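Local coordinates for protein sugar isomerase (PDB 3QC0) that binds zinc in a TIM barrel of the xylose isomerase-like family and probably isomerises a sugar, at residues V155-T167 with W183-M197. Sequence-based numbering, arbitrary orientation. Where two conformers were deposited one is given.
Sequences VNTLGQALDICET and WDPDLANQIARAGKM
Two neighbouring outer helices of the TIM barrel, 158-167 and 187-196, pack side by side, nearly parallel (23°), with R193 lodged among G159, L162, D163 and E166. Strand 172-177 lies between them in sequence and supplies zinc ligand D177; L158 and L162 pack on its V174. R193 runs extended from CG to NE, and CG stands anti to the backbone N (chi1 -179°), which carries the guanidinium across to helix 158-167. CB of L162 lies over the centre of one guanidinium face, 3.5 Å above its plane. Around the edge, NH2 makes salt bridges to D163 OD1 (2.7 Å), on its anti lone pair, and, in one conformer of E166, to OE1 from above the carboxylate plane. NH1 donates hydrogen bonds to G159 O (3.2 Å) and Q190 OE1. Q190 NE2 bonds D186 OD2 almost straight (173°), which fixes the amide. A leucine in place of R193 would probably leave D163 without its positive partner. Below the charges, L162 CD2 packs on A194 CB, and L158 CD2 reaches L187 and I191. M197, a selenomethionine, bends at chi3 and sets CE against C165 CB. At the N-terminal end, D184 OD2 accepts from two waters, which accept from L158 N and G159 N, each at 2.8 Å.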
ATOM      1  N   VAL A 155      -6.626  -9.072  -1.687  1.00 12.51           N
ATOM      2  CA  VAL A 155      -6.563  -9.337  -0.228  1.00 11.73           C
ATOM      3  C   VAL A 155      -5.291  -8.603   0.193  1.00 11.65           C
ATOM      4  O   VAL A 155      -4.192  -8.960  -0.222  1.00 11.70           O
ATOM      5  CB  VAL A 155      -6.494 -10.802   0.150  1.00 11.27           C
ATOM      6  CG1 VAL A 155      -6.306 -10.946   1.703  1.00 12.24           C
ATOM      7  CG2 VAL A 155      -7.761 -11.543  -0.346  1.00 13.59           C
ATOM      8  N   ASN A 156      -5.495  -7.487   0.915  1.00 11.93           N
ATOM      9  CA  ASN A 156      -4.448  -6.507   1.147  1.00 11.25           C
ATOM     10  C   ASN A 156      -4.086  -6.172   2.574  1.00 11.65           C
ATOM     11  O   ASN A 156      -3.208  -5.328   2.788  1.00 11.94           O
ATOM     12  CB  ASN A 156      -4.825  -5.223   0.413  1.00 11.45           C
ATOM     13  CG  ASN A 156      -4.981  -5.466  -1.064  1.00 11.06           C
ATOM     14  OD1 ASN A 156      -6.093  -5.428  -1.596  1.00 11.91           O
ATOM     15  ND2 ASN A 156      -3.862  -5.810  -1.731  1.00 11.38           N
ATOM     16  N   THR A 157      -4.761  -6.778   3.561  1.00 11.23           N
ATOM     17  CA  THR A 157      -4.368  -6.608   4.964  1.00 11.78           C
ATOM     18  C   THR A 157      -4.436  -7.966   5.658  1.00 12.06           C
ATOM     19  O   THR A 157      -5.241  -8.845   5.282  1.00 12.41           O
ATOM     20  CB  THR A 157      -5.234  -5.593   5.727  1.00 12.13           C
ATOM     21  OG1 THR A 157      -6.529  -6.161   5.982  1.00 12.47           O
ATOM     22  CG2 THR A 157      -5.261  -4.204   4.973  1.00 13.56           C
ATOM     23  N   LEU A 158      -3.588  -8.145   6.656  1.00 11.14           N
ATOM     24  CA  LEU A 158      -3.652  -9.366   7.441  1.00 12.51           C
ATOM     25  C   LEU A 158      -5.019  -9.499   8.122  1.00 13.14           C
ATOM     26  O   LEU A 158      -5.550 -10.611   8.199  1.00 13.80           O
ATOM     27  CB  LEU A 158      -2.510  -9.395   8.439  1.00 13.33           C
ATOM     28  CG  LEU A 158      -2.394 -10.616   9.337  1.00 14.14           C
ATOM     29  CD1 LEU A 158      -2.286 -11.919   8.530  1.00 13.97           C
ATOM     30  CD2 LEU A 158      -1.147 -10.416  10.252  1.00 14.83           C
ATOM     31  N   GLY A 159      -5.600  -8.407   8.619  1.00 13.33           N
ATOM     32  CA  GLY A 159      -6.914  -8.448   9.209  1.00 13.73           C
ATOM     33  C   GLY A 159      -7.989  -8.973   8.265  1.00 14.19           C
ATOM     34  O   GLY A 159      -8.816  -9.776   8.635  1.00 14.61           O
ATOM     35  N   GLN A 160      -7.951  -8.521   7.018  1.00 13.52           N
ATOM     36  CA  GLN A 160      -8.877  -8.969   6.023  1.00 13.10           C
ATOM     37  C   GLN A 160      -8.637 -10.451   5.735  1.00 13.05           C
ATOM     38  O   GLN A 160      -9.587 -11.214   5.590  1.00 13.53           O
ATOM     39  CB  GLN A 160      -8.715  -8.119   4.766  1.00 12.58           C
ATOM     40  CG  GLN A 160      -9.564  -8.574   3.595  1.00 13.65           C
ATOM     41  CD  GLN A 160      -9.090  -7.997   2.267  1.00 12.13           C
ATOM     42  OE1 GLN A 160      -7.979  -7.472   2.189  1.00 14.20           O
ATOM     43  NE2 GLN A 160      -9.907  -8.152   1.219  1.00 14.68           N
ATOM     44  N   ALA A 161      -7.370 -10.848   5.571  1.00 12.47           N
ATOM     45  CA  ALA A 161      -7.059 -12.267   5.333  1.00 11.62           C
ATOM     46  C   ALA A 161      -7.621 -13.140   6.440  1.00 12.72           C
ATOM     47  O   ALA A 161      -8.188 -14.224   6.202  1.00 13.77           O
ATOM     48  CB  ALA A 161      -5.549 -12.479   5.162  1.00 13.55           C
ATOM     49  N   LEU A 162      -7.413 -12.693   7.669  1.00 13.24           N
ATOM     50  CA  LEU A 162      -7.942 -13.442   8.822  1.00 14.34           C
ATOM     51  C   LEU A 162      -9.471 -13.463   8.865  1.00 15.30           C
ATOM     52  O   LEU A 162     -10.068 -14.470   9.246  1.00 16.64           O
ATOM     53  CB  LEU A 162      -7.335 -12.904  10.121  1.00 14.95           C
ATOM     54  CG  LEU A 162      -5.813 -13.103  10.262  1.00 14.81           C
ATOM     55  CD1 LEU A 162      -5.248 -12.307  11.454  1.00 15.57           C
ATOM     56  CD2 LEU A 162      -5.471 -14.625  10.408  1.00 15.25           C
ATOM     57  N   ASP A 163     -10.123 -12.374   8.483  1.00 15.28           N
ATOM     58  CA  ASP A 163     -11.582 -12.354   8.346  1.00 16.17           C
ATOM     59  C   ASP A 163     -12.053 -13.447   7.388  1.00 17.22           C
ATOM     60  O   ASP A 163     -13.039 -14.153   7.654  1.00 18.42           O
ATOM     61  CB  ASP A 163     -12.092 -11.012   7.833  1.00 16.54           C
ATOM     62  CG  ASP A 163     -12.024  -9.898   8.872  1.00 18.61           C
ATOM     63  OD1 ASP A 163     -11.757 -10.121  10.083  1.00 20.00           O
ATOM     64  OD2 ASP A 163     -12.227  -8.731   8.423  1.00 20.07           O
ATOM     65  N   ILE A 164     -11.333 -13.629   6.286  1.00 16.94           N
ATOM     66  CA  ILE A 164     -11.702 -14.656   5.345  1.00 18.29           C
ATOM     67  C   ILE A 164     -11.478 -16.038   5.963  1.00 18.52           C
ATOM     68  O   ILE A 164     -12.308 -16.910   5.773  1.00 19.50           O
ATOM     69  CB  ILE A 164     -10.912 -14.514   4.014  1.00 17.86           C
ATOM     70  CG1 ILE A 164     -11.220 -13.157   3.343  1.00 17.35           C
ATOM     71  CG2 ILE A 164     -11.146 -15.732   3.078  1.00 18.15           C
ATOM     72  CD1 ILE A 164     -10.287 -12.782   2.183  1.00 19.65           C
ATOM     73  N   CYS A 165     -10.360 -16.237   6.664  1.00 17.64           N
ATOM     74  CA  CYS A 165     -10.064 -17.505   7.359  1.00 19.05           C
ATOM     75  C   CYS A 165     -11.183 -17.823   8.312  1.00 21.00           C
ATOM     76  O   CYS A 165     -11.624 -18.966   8.386  1.00 23.08           O
ATOM     77  CB  CYS A 165      -8.729 -17.457   8.069  1.00 17.66           C
ATOM     78  SG  CYS A 165      -7.305 -17.446   7.008  1.00 18.15           S
ATOM     79  N   GLU A 166     -11.658 -16.826   9.049  1.00 20.44           N
ATOM     80  CA  GLU A 166     -12.758 -17.091   9.998  0.54 21.80           C
ATOM     81  C   GLU A 166     -14.042 -17.487   9.302  1.00 22.93           C
ATOM     82  O   GLU A 166     -14.821 -18.327   9.833  1.00 25.56           O
ATOM     83  CB  GLU A 166     -13.007 -15.869  10.877  0.54 21.63           C
ATOM     84  CG  GLU A 166     -11.928 -15.633  11.872  0.54 21.30           C
ATOM     85  CD  GLU A 166     -12.387 -14.738  13.016  0.54 24.80           C
ATOM     86  OE1 GLU A 166     -12.690 -13.545  12.785  0.54 22.24           O
ATOM     87  OE2 GLU A 166     -12.454 -15.241  14.154  0.54 29.25           O
ATOM     88  N   THR A 167     -14.316 -16.911   8.143  1.00 24.21           N
ATOM     89  CA  THR A 167     -15.538 -17.169   7.373  1.00 26.27           C
ATOM     90  C   THR A 167     -15.532 -18.587   6.793  1.00 27.10           C
ATOM     91  O   THR A 167     -16.564 -19.298   6.774  1.00 28.35           O
ATOM     92  CB  THR A 167     -15.696 -16.174   6.226  1.00 27.23           C
ATOM     93  OG1 THR A 167     -15.858 -14.835   6.740  1.00 29.40           O
ATOM     94  CG2 THR A 167     -16.906 -16.517   5.337  1.00 29.39           C
ATOM     95  N   TRP A 183       4.034  -2.343   7.093  1.00 12.68           N
ATOM     96  CA  TRP A 183       3.508  -0.980   7.239  1.00 12.91           C
ATOM     97  C   TRP A 183       2.211  -0.905   8.013  1.00 12.14           C
ATOM     98  O   TRP A 183       1.765   0.160   8.403  1.00 13.04           O
ATOM     99  CB  TRP A 183       3.309  -0.375   5.789  1.00 12.90           C
ATOM    100  CG  TRP A 183       2.299  -1.188   5.101  1.00 13.14           C
ATOM    101  CD1 TRP A 183       2.546  -2.315   4.353  1.00 14.52           C
ATOM    102  CD2 TRP A 183       0.877  -1.111   5.229  1.00 12.77           C
ATOM    103  NE1 TRP A 183       1.383  -2.914   4.000  1.00 15.80           N
ATOM    104  CE2 TRP A 183       0.338  -2.219   4.537  1.00 13.47           C
ATOM    105  CE3 TRP A 183      -0.012  -0.192   5.837  1.00 13.59           C
ATOM    106  CZ2 TRP A 183      -1.020  -2.457   4.447  1.00 14.37           C
ATOM    107  CZ3 TRP A 183      -1.358  -0.441   5.751  1.00 13.86           C
ATOM    108  CH2 TRP A 183      -1.853  -1.562   5.070  1.00 13.67           C
ATOM    109  N   ASP A 184       1.538  -2.045   8.215  1.00 12.28           N
ATOM    110  CA  ASP A 184       0.169  -2.023   8.703  1.00 11.95           C
ATOM    111  C   ASP A 184       0.129  -1.527  10.151  1.00 13.24           C
ATOM    112  O   ASP A 184       0.735  -2.127  11.030  1.00 13.60           O
ATOM    113  CB  ASP A 184      -0.434  -3.430   8.591  1.00 12.61           C
ATOM    114  CG  ASP A 184      -1.929  -3.484   8.895  1.00 15.12           C
ATOM    115  OD1 ASP A 184      -2.451  -2.675   9.671  1.00 15.88           O
ATOM    116  OD2 ASP A 184      -2.600  -4.374   8.324  1.00 16.52           O
ATOM    117  N   PRO A 185      -0.601  -0.424  10.414  1.00 13.31           N
ATOM    118  CA  PRO A 185      -0.591   0.105  11.766  1.00 14.30           C
ATOM    119  C   PRO A 185      -1.162  -0.857  12.788  1.00 15.40           C
ATOM    120  O   PRO A 185      -0.857  -0.684  13.967  1.00 18.97           O
ATOM    121  CB  PRO A 185      -1.370   1.439  11.651  1.00 15.31           C
ATOM    122  CG  PRO A 185      -2.024   1.440  10.456  1.00 16.78           C
ATOM    123  CD  PRO A 185      -1.351   0.444   9.501  1.00 14.15           C
ATOM    124  N   ASP A 186      -1.978  -1.801  12.344  1.00 14.96           N
ATOM    125  CA  ASP A 186      -2.572  -2.771  13.271  1.00 16.29           C
ATOM    126  C   ASP A 186      -1.868  -4.138  13.238  1.00 14.67           C
ATOM    127  O   ASP A 186      -2.418  -5.161  13.702  1.00 16.03           O
ATOM    128  CB  ASP A 186      -4.048  -2.953  12.999  1.00 17.45           C
ATOM    129  CG  ASP A 186      -4.808  -3.459  14.270  1.00 19.06           C
ATOM    130  OD1 ASP A 186      -4.375  -3.169  15.412  1.00 21.50           O
ATOM    131  OD2 ASP A 186      -5.821  -4.133  14.116  1.00 22.66           O
ATOM    132  N   LEU A 187      -0.629  -4.159  12.748  1.00 14.65           N
ATOM    133  CA  LEU A 187       0.094  -5.433  12.536  1.00 14.73           C
ATOM    134  C   LEU A 187       0.262  -6.227  13.813  1.00 15.61           C
ATOM    135  O   LEU A 187       0.020  -7.441  13.813  1.00 15.77           O
ATOM    136  CB  LEU A 187       1.466  -5.192  11.928  1.00 14.54           C
ATOM    137  CG  LEU A 187       2.278  -6.423  11.542  1.00 14.96           C
ATOM    138  CD1 LEU A 187       1.463  -7.322  10.551  1.00 18.12           C
ATOM    139  CD2 LEU A 187       3.666  -6.032  11.021  1.00 17.79           C
ATOM    140  N   ALA A 188       0.633  -5.580  14.911  1.00 15.66           N
ATOM    141  CA  ALA A 188       0.834  -6.334  16.170  1.00 17.81           C
ATOM    142  C   ALA A 188      -0.428  -7.047  16.617  1.00 17.91           C
ATOM    143  O   ALA A 188      -0.387  -8.229  16.955  1.00 18.62           O
ATOM    144  CB  ALA A 188       1.296  -5.403  17.288  1.00 19.38           C
ATOM    145  N   ASN A 189      -1.561  -6.383  16.603  1.00 17.82           N
ATOM    146  CA  ASN A 189      -2.811  -7.016  17.031  1.00 18.95           C
ATOM    147  C   ASN A 189      -3.200  -8.125  16.058  1.00 17.92           C
ATOM    148  O   ASN A 189      -3.694  -9.166  16.476  1.00 18.09           O
ATOM    149  CB  ASN A 189      -3.965  -6.025  17.082  1.00 19.98           C
ATOM    150  CG  ASN A 189      -3.957  -5.146  18.339  1.00 24.78           C
ATOM    151  OD1 ASN A 189      -3.441  -5.544  19.410  1.00 28.90           O
ATOM    152  ND2 ASN A 189      -4.558  -3.953  18.217  1.00 27.78           N
ATOM    153  N   GLN A 190      -2.972  -7.938  14.764  1.00 16.71           N
ATOM    154  CA  GLN A 190      -3.388  -8.956  13.799  1.00 15.81           C
ATOM    155  C   GLN A 190      -2.481 -10.175  13.823  1.00 15.64           C
ATOM    156  O   GLN A 190      -2.985 -11.306  13.670  1.00 17.05           O
ATOM    157  CB  GLN A 190      -3.497  -8.356  12.388  1.00 15.13           C
ATOM    158  CG  GLN A 190      -4.582  -7.254  12.310  1.00 15.53           C
ATOM    159  CD  GLN A 190      -5.968  -7.744  12.632  1.00 17.39           C
ATOM    160  OE1 GLN A 190      -6.342  -8.898  12.350  1.00 16.70           O
ATOM    161  NE2 GLN A 190      -6.763  -6.875  13.250  1.00 22.25           N
ATOM    162  N   ILE A 191      -1.183 -10.006  14.113  1.00 15.37           N
ATOM    163  CA  ILE A 191      -0.307 -11.173  14.324  1.00 16.13           C
ATOM    164  C   ILE A 191      -0.782 -11.962  15.543  1.00 17.25           C
ATOM    165  O   ILE A 191      -0.865 -13.202  15.498  1.00 18.01           O
ATOM    166  CB  ILE A 191       1.150 -10.782  14.470  1.00 16.89           C
ATOM    167  CG1 ILE A 191       1.707 -10.265  13.136  1.00 15.58           C
ATOM    168  CG2 ILE A 191       2.034 -11.971  14.907  1.00 16.00           C
ATOM    169  CD1 ILE A 191       3.137  -9.672  13.227  1.00 17.33           C
ATOM    170  N   ALA A 192      -1.075 -11.268  16.634  1.00 17.91           N
ATOM    171  CA  ALA A 192      -1.576 -11.923  17.857  1.00 18.86           C
ATOM    172  C   ALA A 192      -2.874 -12.645  17.575  1.00 19.02           C
ATOM    173  O   ALA A 192      -3.061 -13.788  18.007  1.00 20.82           O
ATOM    174  CB  ALA A 192      -1.740 -10.902  18.976  1.00 19.27           C
ATOM    175  N   ARG A 193      -3.768 -12.013  16.819  1.00 18.71           N
ATOM    176  CA  ARG A 193      -5.036 -12.608  16.388  1.00 18.62           C
ATOM    177  C   ARG A 193      -4.823 -13.879  15.561  1.00 17.95           C
ATOM    178  O   ARG A 193      -5.472 -14.915  15.831  1.00 19.94           O
ATOM    179  CB  ARG A 193      -5.863 -11.610  15.584  1.00 18.37           C
ATOM    180  CG  ARG A 193      -7.208 -12.121  15.120  1.00 19.43           C
ATOM    181  CD  ARG A 193      -7.882 -11.080  14.277  1.00 18.55           C
ATOM    182  NE  ARG A 193      -9.027 -11.591  13.590  1.00 19.15           N
ATOM    183  CZ  ARG A 193      -9.491 -11.193  12.415  1.00 17.61           C
ATOM    184  NH1 ARG A 193      -8.915 -10.182  11.767  1.00 18.22           N
ATOM    185  NH2 ARG A 193     -10.572 -11.771  11.922  1.00 17.62           N
ATOM    186  N   ALA A 194      -3.896 -13.828  14.605  1.00 17.54           N
ATOM    187  CA  ALA A 194      -3.550 -14.975  13.769  1.00 17.74           C
ATOM    188  C   ALA A 194      -3.112 -16.152  14.643  1.00 19.42           C
ATOM    189  O   ALA A 194      -3.450 -17.317  14.357  1.00 19.64           O
ATOM    190  CB  ALA A 194      -2.439 -14.624  12.781  1.00 17.71           C
ATOM    191  N   GLY A 195      -2.325 -15.844  15.669  1.00 20.74           N
ATOM    192  CA  GLY A 195      -1.820 -16.877  16.574  1.00 22.17           C
ATOM    193  C   GLY A 195      -2.962 -17.512  17.337  1.00 22.70           C
ATOM    194  O   GLY A 195      -3.000 -18.755  17.503  1.00 23.32           O
ATOM    195  N   LYS A 196      -3.887 -16.705  17.842  1.00 22.67           N
ATOM    196  CA  LYS A 196      -5.062 -17.246  18.561  1.00 23.96           C
ATOM    197  C   LYS A 196      -5.942 -18.142  17.687  1.00 23.21           C
ATOM    198  O   LYS A 196      -6.545 -19.117  18.157  1.00 23.79           O
ATOM    199  CB  LYS A 196      -5.952 -16.139  19.137  1.00 24.70           C
ATOM    200  CG  LYS A 196      -5.297 -15.280  20.221  1.00 28.40           C
ATOM    201  CD  LYS A 196      -6.259 -14.125  20.566  1.00 35.39           C
ATOM    202  CE  LYS A 196      -5.642 -13.035  21.400  1.00 38.54           C
ATOM    203  NZ  LYS A 196      -6.730 -12.074  21.815  1.00 40.02           N
HETATM  204  N   MSE A 197      -6.036 -17.799  16.417  1.00 20.65           N
HETATM  205  CA  MSE A 197      -6.717 -18.601  15.414  1.00 21.64           C
HETATM  206  C   MSE A 197      -5.923 -19.834  14.951  1.00 20.78           C
HETATM  207  O   MSE A 197      -6.417 -20.602  14.132  1.00 21.12           O
HETATM  208  CB  MSE A 197      -7.023 -17.717  14.179  1.00 21.15           C
HETATM  209  CG  MSE A 197      -8.095 -16.654  14.509  1.00 20.93           C
HETATM  210 SE   MSE A 197      -8.411 -15.377  13.143  0.75 18.71          SE
HETATM  211  CE  MSE A 197      -8.685 -16.720  11.754  1.00 17.55           C
TER
HETATM  212  O   HOH W   1      -1.473  -6.366   6.885  1.00 14.49           O
HETATM  213  O   HOH W   2      -4.710  -5.766   9.205  1.00 14.77           O
HETATM  214  O   HOH W   3     -10.678 -13.156  15.428  1.00 27.90           O